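Local coordinates for protein purine nucleoside phosphorylase (Anopheles gambiae, PDB 2P4S) that catalyses the phosphorolytic cleavage of purine ribo- and deoxyribonucleosides, chiefly inosine and 2'-deoxyinosine, to free base and pentose 1-phosphate in purine salvage, at residues 358-361 with 362-366. Numbering follows the deposited sequence.
Sequences EFVS and RIVKH
F359 and I363, one turn apart on helix 353-370, make the tight part of a turn that illustrates how i to i+4 pairs split an amphipathic helix into apolar and charged faces. The CD1 methyl of I363 lies over one face of the F359 ring as a CH-pi contact, 3.8 Å from the centroid and 14° off the ring normal. The same two residues are joined by the helix bond from I363 N to F359 O. Next to this pair, V360 CG1 and V364 CG2 meet more loosely at 4.3 Å.

The partly exposed side carries charge instead. E358 sends CG anti to its backbone N (chi1 -170°) and then bends, which brings OE2 beside the extended R362 chain. R362 NE reaches the anti lone pair of E358 OE2 at 2.6 Å in a nearly straight bond, close to the guanidinium plane; NH2 adds a weak bond to the same oxygen. The carboxylate stands 81° to the guanidinium, a single-oxygen salt bridge. R362 NH1 is taken by Q265 OE1, while the exposed K365 side chain leads away from residues 358-361.

The buried side faces three elements: I262 of helix 253-265 touches F359 and I363, F323 of strand 319-329 meets the F359 ring edge-to-face, and L158 of strand 152-158 touches V360 and V364.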
loop_
_atom_site.group_PDB
_atom_site.type_symbol
_atom_site.label_atom_id
_atom_site.label_comp_id
_atom_site.label_asym_id
_atom_site.label_seq_id
_atom_site.Cartn_x
_atom_site.Cartn_y
_atom_site.Cartn_z
ATOM N N GLU A 358 1.792 -19.920 31.157
ATOM C CA GLU A 358 2.264 -19.305 32.400
ATOM C C GLU A 358 2.499 -17.807 32.233
ATOM O O GLU A 358 2.041 -17.000 33.052
ATOM C CB GLU A 358 3.540 -20.003 32.857
ATOM C CG GLU A 358 3.998 -19.617 34.268
ATOM C CD GLU A 358 2.937 -19.900 35.366
ATOM O OE1 GLU A 358 2.328 -21.011 35.360
ATOM O OE2 GLU A 358 2.708 -19.007 36.227
ATOM N N PHE A 359 3.181 -17.442 31.144
ATOM C CA PHE A 359 3.469 -16.026 30.784
ATOM C C PHE A 359 2.194 -15.226 30.627
ATOM O O PHE A 359 1.995 -14.204 31.282
ATOM C CB PHE A 359 4.375 -15.967 29.506
ATOM C CG PHE A 359 4.733 -14.557 29.045
ATOM C CD1 PHE A 359 5.746 -13.821 29.686
ATOM C CD2 PHE A 359 4.069 -13.979 27.968
ATOM C CE1 PHE A 359 6.093 -12.530 29.251
ATOM C CE2 PHE A 359 4.428 -12.680 27.509
ATOM C CZ PHE A 359 5.434 -11.956 28.161
ATOM N N VAL A 360 1.294 -15.706 29.781
ATOM C CA VAL A 360 0.032 -14.990 29.570
ATOM C C VAL A 360 -0.854 -14.911 30.841
ATOM O O VAL A 360 -1.492 -13.889 31.127
ATOM C CB VAL A 360 -0.752 -15.552 28.356
ATOM C CG1 VAL A 360 -2.193 -14.953 28.290
ATOM C CG2 VAL A 360 0.020 -15.220 27.058
ATOM N N SER A 361 -0.880 -16.011 31.569
ATOM C CA SER A 361 -1.612 -16.134 32.824
ATOM C C SER A 361 -1.148 -15.132 33.900
ATOM O O SER A 361 -1.962 -14.486 34.574
ATOM C CB SER A 361 -1.457 -17.593 33.280
ATOM O OG SER A 361 -2.088 -17.775 34.496
ATOM N N ARG A 362 0.165 -14.951 34.021
ATOM C CA ARG A 362 0.719 -13.886 34.873
ATOM C C ARG A 362 0.430 -12.449 34.439
ATOM O O ARG A 362 0.201 -11.608 35.308
ATOM C CB ARG A 362 2.194 -14.119 35.117
ATOM C CG ARG A 362 2.398 -15.396 35.851
ATOM C CD ARG A 362 3.736 -15.518 36.479
ATOM N NE ARG A 362 3.876 -16.852 37.080
ATOM C CZ ARG A 362 4.744 -17.158 38.044
ATOM N NH1 ARG A 362 5.582 -16.227 38.507
ATOM N NH2 ARG A 362 4.801 -18.402 38.520
ATOM N N ILE A 363 0.416 -12.157 33.120
ATOM C CA ILE A 363 -0.069 -10.836 32.640
ATOM C C ILE A 363 -1.522 -10.545 32.977
ATOM O O ILE A 363 -1.850 -9.453 33.438
ATOM C CB ILE A 363 0.188 -10.571 31.109
ATOM C CG1 ILE A 363 1.624 -10.054 30.909
ATOM C CG2 ILE A 363 -0.717 -9.441 30.554
ATOM C CD1 ILE A 363 2.458 -11.111 30.293
ATOM N N VAL A 364 -2.393 -11.512 32.739
ATOM C CA VAL A 364 -3.826 -11.350 33.030
ATOM C C VAL A 364 -4.020 -11.148 34.550
ATOM O O VAL A 364 -4.843 -10.306 34.996
ATOM C CB VAL A 364 -4.616 -12.603 32.509
ATOM C CG1 VAL A 364 -6.051 -12.632 33.065
ATOM C CG2 VAL A 364 -4.618 -12.627 31.001
ATOM N N LYS A 365 -3.270 -11.931 35.339
ATOM C CA LYS A 365 -3.287 -11.779 36.797
ATOM C C LYS A 365 -2.867 -10.366 37.228
ATOM O O LYS A 365 -3.491 -9.779 38.098
ATOM C CB LYS A 365 -2.427 -12.863 37.441
ATOM C CG LYS A 365 -2.079 -12.646 38.942
ATOM C CD LYS A 365 -0.866 -13.550 39.314
ATOM C CE LYS A 365 -0.815 -13.830 40.835
ATOM N NZ LYS A 365 -0.190 -12.701 41.584
ATOM N N HIS A 366 -1.864 -9.790 36.575
ATOM C CA HIS A 366 -1.488 -8.419 36.838
ATOM C C HIS A 366 -2.607 -7.371 36.486
ATOM O O HIS A 366 -2.918 -6.444 37.270
ATOM C CB HIS A 366 -0.163 -8.093 36.123
ATOM C CG HIS A 366 0.343 -6.706 36.406
ATOM N ND1 HIS A 366 0.960 -6.369 37.595
ATOM C CD2 HIS A 366 0.280 -5.567 35.672
ATOM C CE1 HIS A 366 1.281 -5.082 37.562
ATOM N NE2 HIS A 366 0.874 -4.577 36.409
#